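Local coordinates for protein endoglucanase A (Clostridium longisporum, PDB 6Q1I) that hydrolyses internal beta-1,4-glucosidic linkages in barley beta-glucan, lichenan and carboxymethylcellulose, also attacks xylan, and prefers the longer cellooligosaccharides, at residues D32-N37 and P75-E80; S39-P44 and K87-W92; K94-V99 and E144-Y149. All coordinates share one frame; numbering follows the deposited sequence.

Overall arrangement
All three contacts belong to the family 5 glycoside hydrolase part of the enzyme, a (beta/alpha)8 barrel, and show how loops and outer helices are joined around its first strands. Contact 1 ties the loops after strands 23-27 and 71-74 and lies nearest the catalytic centre: the P75 side chain is about 6 Å from that of Q284, the changed residue at the probable nucleophile position. Contact 2 continues the same pair of loops outward to the start of helix 90-105; the centres of contacts 1 and 2 are about 11 Å apart. Contact 3 joins that helix to the end of helix 128-145, its centre about 14 Å from that of contact 2 and 17 Å from that of contact 1.

Contact 1. Residues D32-N37 and P75-E80; sequences DAKITN and PTTWGE
D32, E80 and T77 lose the most surface where the segments 32-37 and 75-80 run side by side in nearly the same direction. The D32 side chain lies alongside the ring of P75, both pointing the same way, and its carboxylate meets the ring carbon, with OD1 of D32 3.5 Å from CG of P75. That carboxylate takes its hydrogen bonds from the backbone N of N29 and of T30, so it folds back on its own loop. T77 uses its hydroxyl to reach the backbone of D32: T77 OG1, anti to its own carbonyl carbon (chi1 -65°), donates to D32 O over 2.7 Å, approaching from above the carbonyl plane. The same hydroxyl is also hydrogen-bonded to the N of H116.

Farther along, E80 is bent at chi2 (74°) and its carboxylate bridges two kinds of partner. K34, extended until a bend at chi4, crosses it at about a right angle and places NZ 2.8 Å from E80 OE2, on the syn lone pair, in a salt bridge. The ammonium group also donates to H116 O and N119 OD1, which fixes its position. A water links the other oxygen, E80 OE1, to A33 O and to I35 N, from which it accepts at 3.0 Å. At the margin, T36 CG2 comes within 3.4 Å of E80 OE2. The loops that follow neighbouring strands of a (beta/alpha)8 barrel line its catalytic face, and here two are joined by these bonds, with D32 and P75 both packed against W317 and H115 close to the probable active site.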
loop_
_atom_site.group_PDB
_atom_site.type_symbol
_atom_site.label_atom_id
_atom_site.label_comp_id
_atom_site.label_asym_id
_atom_site.label_seq_id
_atom_site.Cartn_x
_atom_site.Cartn_y
_atom_site.Cartn_z
ATOM N N ASP A 32 10.823 2.009 -0.341
ATOM C CA ASP A 32 10.448 1.102 -1.411
ATOM C C ASP A 32 11.289 1.274 -2.664
ATOM O O ASP A 32 11.232 0.411 -3.546
ATOM C CB ASP A 32 8.974 1.311 -1.801
ATOM C CG ASP A 32 8.607 2.774 -2.025
ATOM O OD1 ASP A 32 8.921 3.616 -1.166
ATOM O OD2 ASP A 32 7.959 3.072 -3.049
ATOM N N ALA A 33 12.040 2.367 -2.781
ATOM C CA ALA A 33 12.855 2.577 -3.972
ATOM C C ALA A 33 13.761 1.373 -4.188
ATOM O O ALA A 33 14.515 0.978 -3.291
ATOM C CB ALA A 33 13.678 3.861 -3.828
ATOM N N LYS A 34 13.674 0.775 -5.371
ATOM C CA LYS A 34 14.353 -0.487 -5.649
ATOM C C LYS A 34 15.677 -0.163 -6.323
ATOM O O LYS A 34 15.725 0.120 -7.525
ATOM C CB LYS A 34 13.492 -1.391 -6.518
ATOM C CG LYS A 34 14.074 -2.781 -6.692
ATOM C CD LYS A 34 13.239 -3.641 -7.629
ATOM C CE LYS A 34 13.757 -5.068 -7.684
ATOM N NZ LYS A 34 13.692 -5.753 -6.372
ATOM N N ILE A 35 16.742 -0.194 -5.535
ATOM C CA ILE A 35 18.065 0.218 -5.980
ATOM C C ILE A 35 18.922 -1.035 -6.032
ATOM O O ILE A 35 19.280 -1.600 -4.991
ATOM C CB ILE A 35 18.684 1.273 -5.051
ATOM C CG1 ILE A 35 17.669 2.362 -4.694
ATOM C CG2 ILE A 35 19.929 1.874 -5.704
ATOM C CD1 ILE A 35 17.101 3.113 -5.868
ATOM N N THR A 36 19.253 -1.470 -7.241
ATOM C CA THR A 36 19.880 -2.766 -7.447
ATOM C C THR A 36 21.352 -2.664 -7.841
ATOM O O THR A 36 21.941 -3.668 -8.252
ATOM C CB THR A 36 19.095 -3.547 -8.501
ATOM O OG1 THR A 36 19.139 -2.827 -9.738
ATOM C CG2 THR A 36 17.646 -3.733 -8.064
ATOM N N ASN A 37 21.965 -1.482 -7.734
ATOM C CA ASN A 37 23.374 -1.298 -8.068
ATOM C C ASN A 37 24.231 -1.030 -6.835
ATOM O O ASN A 37 25.363 -0.555 -6.969
ATOM C CB ASN A 37 23.562 -0.166 -9.082
ATOM C CG ASN A 37 23.155 1.178 -8.535
ATOM O OD1 ASN A 37 22.256 1.270 -7.715
ATOM N ND2 ASN A 37 23.822 2.231 -8.987
ATOM N N PRO A 75 5.711 1.843 2.351
ATOM C CA PRO A 75 6.100 0.784 1.414
ATOM C C PRO A 75 7.602 0.558 1.532
ATOM O O PRO A 75 8.382 1.511 1.562
ATOM C CB PRO A 75 5.679 1.347 0.055
ATOM C CG PRO A 75 5.752 2.843 0.234
ATOM C CD PRO A 75 5.304 3.079 1.656
ATOM N N THR A 76 8.002 -0.706 1.657
ATOM C CA THR A 76 9.388 -1.043 1.964
ATOM C C THR A 76 9.829 -2.206 1.093
ATOM O O THR A 76 9.170 -3.252 1.069
ATOM C CB THR A 76 9.543 -1.397 3.449
ATOM O OG1 THR A 76 9.086 -0.303 4.252
ATOM C CG2 THR A 76 10.993 -1.668 3.796
ATOM N N THR A 77 10.930 -2.017 0.363
ATOM C CA THR A 77 11.515 -3.060 -0.482
ATOM C C THR A 77 12.700 -3.666 0.258
ATOM O O THR A 77 13.622 -2.944 0.661
ATOM C CB THR A 77 11.908 -2.490 -1.845
ATOM O OG1 THR A 77 10.709 -2.069 -2.515
ATOM C CG2 THR A 77 12.649 -3.528 -2.697
ATOM N N TRP A 78 12.652 -4.982 0.483
ATOM C CA TRP A 78 13.565 -5.649 1.405
ATOM C C TRP A 78 14.627 -6.511 0.734
ATOM O O TRP A 78 15.683 -6.738 1.333
ATOM C CB TRP A 78 12.789 -6.549 2.378
ATOM C CG TRP A 78 11.745 -5.875 3.209
ATOM C CD1 TRP A 78 10.452 -5.659 2.851
ATOM C CD2 TRP A 78 11.879 -5.360 4.544
ATOM N NE1 TRP A 78 9.776 -5.043 3.866
ATOM C CE2 TRP A 78 10.630 -4.833 4.914
ATOM C CE3 TRP A 78 12.936 -5.275 5.452
ATOM C CZ2 TRP A 78 10.404 -4.246 6.155
ATOM C CZ3 TRP A 78 12.705 -4.698 6.683
ATOM C CH2 TRP A 78 11.457 -4.186 7.023
ATOM N N GLY A 79 14.368 -7.025 -0.469
ATOM C CA GLY A 79 15.218 -8.077 -1.010
ATOM C C GLY A 79 16.681 -7.686 -1.145
ATOM O O GLY A 79 17.573 -8.510 -0.928
ATOM N N GLU A 80 16.949 -6.433 -1.532
ATOM C CA GLU A 80 18.312 -5.940 -1.703
ATOM C C GLU A 80 19.073 -5.848 -0.390
ATOM O O GLU A 80 20.276 -5.567 -0.410
ATOM C CB GLU A 80 18.269 -4.566 -2.376
ATOM C CG GLU A 80 17.947 -4.587 -3.865
ATOM C CD GLU A 80 16.489 -4.868 -4.198
ATOM O OE1 GLU A 80 15.598 -4.623 -3.353
ATOM O OE2 GLU A 80 16.237 -5.303 -5.339
HETATM O O HOH W 1 16.066 -1.732 -2.994
#

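Contact 2. Residues S39-P44 and K87-W92; sequences SYNTSP and KLNEEW
A type I beta turn from S39 to T42, closed by the bond from T42 N to S39 O, leads to P44 and faces the start of helix 90-105, with the CA atoms of P44 and W92 5.3 Å apart. N89 occupies the N-cap position of the helix: it has CG anti to its backbone N (chi1 177°), and its OD1 accepts from W92 N over 3.0 Å, the donor lying in the plane of the amide carbonyl. This (beta/alpha)8-barrel helix is thereby capped at the point where the loop after strand 23-27 passes over it.

The two ends of the N89 amide serve different partners. A water lies within hydrogen-bonding distance of both OD1 of N89 and T42 O and links them, while ND2 reaches N41 OD1 at 3.0 Å in a weak, bent bond (131° at the hydrogen), the two amide planes being 64° apart. CB of N89 lies 3.4 Å from the carbonyl O of Y40.

P44 has the most surface buried by the contact, and its ring is crossed obliquely by the E91 side chain; CG of P44 sits 3.4 Å from the backbone O of E91. W92 also stacks with H81 and meets the W78 ring with the planes at about 90°. Toward P44 its six-membered ring presents CE3, in apolar contact 3.6 Å from CB of P44, while CA of P44 lies in the indole plane at the ring edge.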
loop_
_atom_site.group_PDB
_atom_site.type_symbol
_atom_site.label_atom_id
_atom_site.label_comp_id
_atom_site.label_asym_id
_atom_site.label_seq_id
_atom_site.Cartn_x
_atom_site.Cartn_y
_atom_site.Cartn_z
ATOM N N SER A 39 24.774 -2.694 -2.567
ATOM C CA SER A 39 25.109 -3.973 -1.962
ATOM C C SER A 39 24.256 -4.082 -0.706
ATOM O O SER A 39 23.737 -3.078 -0.212
ATOM C CB SER A 39 26.582 -4.049 -1.567
ATOM O OG SER A 39 26.810 -3.228 -0.439
ATOM N N TYR A 40 24.121 -5.303 -0.179
ATOM C CA TYR A 40 23.245 -5.485 0.976
ATOM C C TYR A 40 23.773 -4.796 2.232
ATOM O O TYR A 40 23.004 -4.596 3.178
ATOM C CB TYR A 40 22.966 -6.967 1.238
ATOM C CG TYR A 40 24.165 -7.759 1.684
ATOM C CD1 TYR A 40 24.593 -7.731 3.005
ATOM C CD2 TYR A 40 24.851 -8.562 0.789
ATOM C CE1 TYR A 40 25.687 -8.463 3.412
ATOM C CE2 TYR A 40 25.936 -9.298 1.189
ATOM C CZ TYR A 40 26.351 -9.245 2.499
ATOM O OH TYR A 40 27.441 -9.981 2.888
ATOM N N ASN A 41 25.051 -4.422 2.263
ATOM C CA ASN A 41 25.653 -3.753 3.409
ATOM C C ASN A 41 25.772 -2.250 3.221
ATOM O O ASN A 41 26.316 -1.572 4.094
ATOM C CB ASN A 41 27.046 -4.332 3.692
ATOM C CG ASN A 41 27.010 -5.526 4.624
ATOM O OD1 ASN A 41 25.987 -5.828 5.243
ATOM N ND2 ASN A 41 28.141 -6.206 4.742
ATOM N N THR A 42 25.294 -1.719 2.103
ATOM C CA THR A 42 25.364 -0.287 1.861
ATOM C C THR A 42 24.395 0.433 2.796
ATOM O O THR A 42 23.364 -0.114 3.196
ATOM C CB THR A 42 25.037 -0.023 0.388
ATOM O OG1 THR A 42 26.046 -0.620 -0.442
ATOM C CG2 THR A 42 24.963 1.451 0.076
ATOM N N SER A 43 24.746 1.670 3.149
ATOM C CA SER A 43 23.937 2.491 4.040
ATOM C C SER A 43 22.476 2.517 3.602
ATOM O O SER A 43 22.188 2.666 2.407
ATOM C CB SER A 43 24.444 3.935 3.996
ATOM O OG SER A 43 23.486 4.832 4.543
ATOM N N PRO A 44 21.531 2.478 4.548
ATOM C CA PRO A 44 20.114 2.607 4.173
ATOM C C PRO A 44 19.809 3.868 3.395
ATOM O O PRO A 44 18.883 3.876 2.574
ATOM C CB PRO A 44 19.394 2.594 5.531
ATOM C CG PRO A 44 20.305 1.798 6.418
ATOM C CD PRO A 44 21.701 2.169 5.979
ATOM N N LYS A 87 19.703 -13.242 5.676
ATOM C CA LYS A 87 19.628 -12.429 6.886
ATOM C C LYS A 87 19.556 -10.955 6.496
ATOM O O LYS A 87 20.347 -10.483 5.669
ATOM C CB LYS A 87 20.830 -12.666 7.806
ATOM C CG LYS A 87 20.729 -11.914 9.139
ATOM C CD LYS A 87 21.808 -12.314 10.136
ATOM C CE LYS A 87 23.067 -11.486 9.970
ATOM N NZ LYS A 87 24.206 -12.026 10.785
ATOM N N LEU A 88 18.612 -10.231 7.094
ATOM C CA LEU A 88 18.476 -8.806 6.824
ATOM C C LEU A 88 19.617 -8.022 7.445
ATOM O O LEU A 88 20.029 -8.278 8.579
ATOM C CB LEU A 88 17.183 -8.253 7.417
ATOM C CG LEU A 88 15.909 -8.488 6.611
ATOM C CD1 LEU A 88 14.683 -8.054 7.419
ATOM C CD2 LEU A 88 15.943 -7.761 5.281
ATOM N N ASN A 89 20.094 -7.034 6.708
ATOM C CA ASN A 89 21.055 -6.089 7.252
ATOM C C ASN A 89 20.433 -5.318 8.411
ATOM O O ASN A 89 19.322 -4.793 8.307
ATOM C CB ASN A 89 21.486 -5.135 6.150
ATOM C CG ASN A 89 22.419 -4.072 6.649
ATOM O OD1 ASN A 89 21.986 -3.022 7.106
ATOM N ND2 ASN A 89 23.712 -4.337 6.571
ATOM N N GLU A 90 21.174 -5.224 9.511
ATOM C CA GLU A 90 20.610 -4.667 10.733
ATOM C C GLU A 90 20.451 -3.158 10.663
ATOM O O GLU A 90 19.522 -2.609 11.264
ATOM C CB GLU A 90 21.486 -5.042 11.920
ATOM C CG GLU A 90 21.230 -6.455 12.381
ATOM C CD GLU A 90 22.392 -7.028 13.139
ATOM O OE1 GLU A 90 23.195 -6.232 13.657
ATOM O OE2 GLU A 90 22.506 -8.271 13.205
ATOM N N GLU A 91 21.342 -2.465 9.956
ATOM C CA GLU A 91 21.173 -1.028 9.787
ATOM C C GLU A 91 19.914 -0.709 8.987
ATOM O O GLU A 91 19.225 0.278 9.273
ATOM C CB GLU A 91 22.418 -0.419 9.156
ATOM C CG GLU A 91 23.598 -0.316 10.124
ATOM C CD GLU A 91 23.330 0.621 11.316
ATOM O OE1 GLU A 91 22.729 1.705 11.130
ATOM O OE2 GLU A 91 23.728 0.271 12.449
ATOM N N TRP A 92 19.587 -1.541 7.986
ATOM C CA TRP A 92 18.340 -1.358 7.249
ATOM C C TRP A 92 17.139 -1.476 8.176
ATOM O O TRP A 92 16.256 -0.612 8.191
ATOM C CB TRP A 92 18.242 -2.375 6.111
ATOM C CG TRP A 92 16.962 -2.226 5.345
ATOM C CD1 TRP A 92 15.899 -3.076 5.348
ATOM C CD2 TRP A 92 16.599 -1.131 4.493
ATOM N NE1 TRP A 92 14.899 -2.582 4.540
ATOM C CE2 TRP A 92 15.307 -1.388 4.006
ATOM C CE3 TRP A 92 17.248 0.042 4.090
ATOM C CZ2 TRP A 92 14.652 -0.515 3.132
ATOM C CZ3 TRP A 92 16.592 0.907 3.243
ATOM C CH2 TRP A 92 15.313 0.623 2.767
HETATM O O HOH W 2 21.689 -1.051 5.104
#

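Contact 3. Residues K94-V99 and E144-Y149; sequences KRVKEV and EAFKDY
K97 carries nearly all of this joint between helix 90-105 and the turn that ends helix 128-145, and its aliphatic chain and its ammonium group behave differently. The tight part lies inward. The F146 ring slides past K97 in the opposite direction, its tip carbon CZ pressing to 3.7 Å from CA of K97, while CZ also touches CG1 of V96 at 4.2 Å. F146 also packs on the outer side of the barrel strands 109-113 and 153-156, against L112, L153 and F155.

The looser side is formed by partly exposed residues. Y149, brought round by the type I turn from F146, crosses K97 obliquely, its OH 3.3 Å from CG of K97, and that hydroxyl is hydrogen-bonded to OD1 of D101. One Y149 face is met near its rim by CD1 of F146.

Bent at chi3 (-79°), K97 passes CE over one face of F146, and NZ donates to A145 O over 2.9 Å from above the carbonyl plane. NZ is 5.5 Å from the F146 centroid, so any cation-pi attraction is weak. A positive charge set on a carbonyl of the last helical turn would probably be favoured by the helix dipole, while the methylenes lie against F146 and the Y149 hydroxyl.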
loop_
_atom_site.group_PDB
_atom_site.type_symbol
_atom_site.label_atom_id
_atom_site.label_comp_id
_atom_site.label_asym_id
_atom_site.label_seq_id
_atom_site.Cartn_x
_atom_site.Cartn_y
_atom_site.Cartn_z
ATOM N N LYS A 94 17.012 -1.060 11.334
ATOM C CA LYS A 94 17.005 0.074 12.256
ATOM C C LYS A 94 16.423 1.330 11.605
ATOM O O LYS A 94 15.697 2.095 12.256
ATOM C CB LYS A 94 18.432 0.327 12.748
ATOM C CG LYS A 94 18.589 1.415 13.782
ATOM C CD LYS A 94 20.023 1.468 14.318
ATOM C CE LYS A 94 20.122 2.406 15.514
ATOM N NZ LYS A 94 21.157 1.963 16.484
ATOM N N ARG A 95 16.732 1.569 10.327
ATOM C CA ARG A 95 16.200 2.756 9.657
ATOM C C ARG A 95 14.701 2.627 9.407
ATOM O O ARG A 95 13.945 3.579 9.632
ATOM C CB ARG A 95 16.952 3.022 8.355
ATOM C CG ARG A 95 16.412 4.219 7.571
ATOM C CD ARG A 95 16.532 5.527 8.350
ATOM N NE ARG A 95 15.898 6.617 7.622
ATOM C CZ ARG A 95 15.457 7.743 8.165
ATOM N NH1 ARG A 95 15.616 7.984 9.462
ATOM N NH2 ARG A 95 14.848 8.629 7.390
ATOM N N VAL A 96 14.247 1.461 8.945
ATOM C CA VAL A 96 12.812 1.247 8.779
ATOM C C VAL A 96 12.099 1.481 10.106
ATOM O O VAL A 96 11.071 2.162 10.168
ATOM C CB VAL A 96 12.522 -0.155 8.214
ATOM C CG1 VAL A 96 11.023 -0.384 8.123
ATOM C CG2 VAL A 96 13.170 -0.367 6.829
ATOM N N LYS A 97 12.658 0.932 11.194
ATOM C CA LYS A 97 12.051 1.096 12.510
ATOM C C LYS A 97 11.972 2.563 12.918
ATOM O O LYS A 97 10.982 2.989 13.520
ATOM C CB LYS A 97 12.832 0.285 13.547
ATOM C CG LYS A 97 12.292 0.414 14.950
ATOM C CD LYS A 97 12.911 -0.583 15.906
ATOM C CE LYS A 97 12.282 -1.959 15.737
ATOM N NZ LYS A 97 12.723 -2.910 16.801
ATOM N N GLU A 98 13.012 3.351 12.632
ATOM C CA GLU A 98 12.966 4.764 12.999
ATOM C C GLU A 98 11.836 5.491 12.271
ATOM O O GLU A 98 11.132 6.318 12.869
ATOM C CB GLU A 98 14.322 5.426 12.745
ATOM C CG GLU A 98 14.401 6.911 13.168
ATOM C CD GLU A 98 14.579 7.157 14.679
ATOM O OE1 GLU A 98 14.561 6.206 15.477
ATOM O OE2 GLU A 98 14.742 8.336 15.072
ATOM N N VAL A 99 11.638 5.193 10.983
ATOM C CA VAL A 99 10.557 5.837 10.236
ATOM C C VAL A 99 9.197 5.363 10.740
ATOM O O VAL A 99 8.271 6.165 10.913
ATOM C CB VAL A 99 10.738 5.601 8.724
ATOM C CG1 VAL A 99 9.551 6.134 7.949
ATOM C CG2 VAL A 99 12.029 6.255 8.243
ATOM N N GLU A 144 9.686 -10.365 13.929
ATOM C CA GLU A 144 10.455 -10.343 15.170
ATOM C C GLU A 144 10.868 -8.922 15.527
ATOM O O GLU A 144 10.782 -8.513 16.691
ATOM C CB GLU A 144 11.684 -11.259 15.054
ATOM C CG GLU A 144 11.360 -12.760 15.162
ATOM C CD GLU A 144 12.538 -13.688 14.857
ATOM O OE1 GLU A 144 13.574 -13.224 14.328
ATOM O OE2 GLU A 144 12.421 -14.902 15.144
ATOM N N ALA A 145 11.294 -8.143 14.531
ATOM C CA ALA A 145 11.761 -6.788 14.810
ATOM C C ALA A 145 10.639 -5.911 15.352
ATOM O O ALA A 145 10.890 -5.033 16.182
ATOM C CB ALA A 145 12.355 -6.160 13.548
ATOM N N PHE A 146 9.395 -6.145 14.917
ATOM C CA PHE A 146 8.253 -5.303 15.270
ATOM C C PHE A 146 7.258 -6.003 16.194
ATOM O O PHE A 146 6.149 -5.503 16.396
ATOM C CB PHE A 146 7.572 -4.761 14.004
ATOM C CG PHE A 146 8.435 -3.788 13.253
ATOM C CD1 PHE A 146 8.479 -2.459 13.625
ATOM C CD2 PHE A 146 9.245 -4.214 12.208
ATOM C CE1 PHE A 146 9.311 -1.558 12.948
ATOM C CE2 PHE A 146 10.077 -3.325 11.529
ATOM C CZ PHE A 146 10.106 -1.994 11.902
ATOM N N LYS A 147 7.670 -7.107 16.819
ATOM C CA LYS A 147 6.740 -7.944 17.567
ATOM C C LYS A 147 6.045 -7.185 18.692
ATOM O O LYS A 147 4.880 -7.459 18.997
ATOM C CB LYS A 147 7.483 -9.160 18.131
ATOM C CG LYS A 147 6.628 -10.079 18.977
ATOM C CD LYS A 147 7.396 -11.312 19.445
ATOM C CE LYS A 147 6.622 -12.024 20.540
ATOM N NZ LYS A 147 7.124 -13.398 20.822
ATOM N N ASP A 148 6.740 -6.255 19.347
ATOM C CA ASP A 148 6.195 -5.615 20.543
ATOM C C ASP A 148 5.368 -4.368 20.248
ATOM O O ASP A 148 4.858 -3.743 21.185
ATOM C CB ASP A 148 7.324 -5.290 21.521
ATOM C CG ASP A 148 7.985 -6.539 22.066
ATOM O OD1 ASP A 148 7.285 -7.567 22.204
ATOM O OD2 ASP A 148 9.199 -6.500 22.337
ATOM N N TYR A 149 5.221 -3.997 18.983
ATOM C CA TYR A 149 4.401 -2.850 18.623
ATOM C C TYR A 149 2.922 -3.160 18.839
ATOM O O TYR A 149 2.462 -4.293 18.652
ATOM C CB TYR A 149 4.679 -2.462 17.164
ATOM C CG TYR A 149 5.981 -1.703 17.042
ATOM C CD1 TYR A 149 7.196 -2.324 17.278
ATOM C CD2 TYR A 149 5.994 -0.353 16.750
ATOM C CE1 TYR A 149 8.383 -1.627 17.215
ATOM C CE2 TYR A 149 7.181 0.359 16.687
ATOM C CZ TYR A 149 8.375 -0.290 16.918
ATOM O OH TYR A 149 9.566 0.396 16.879
#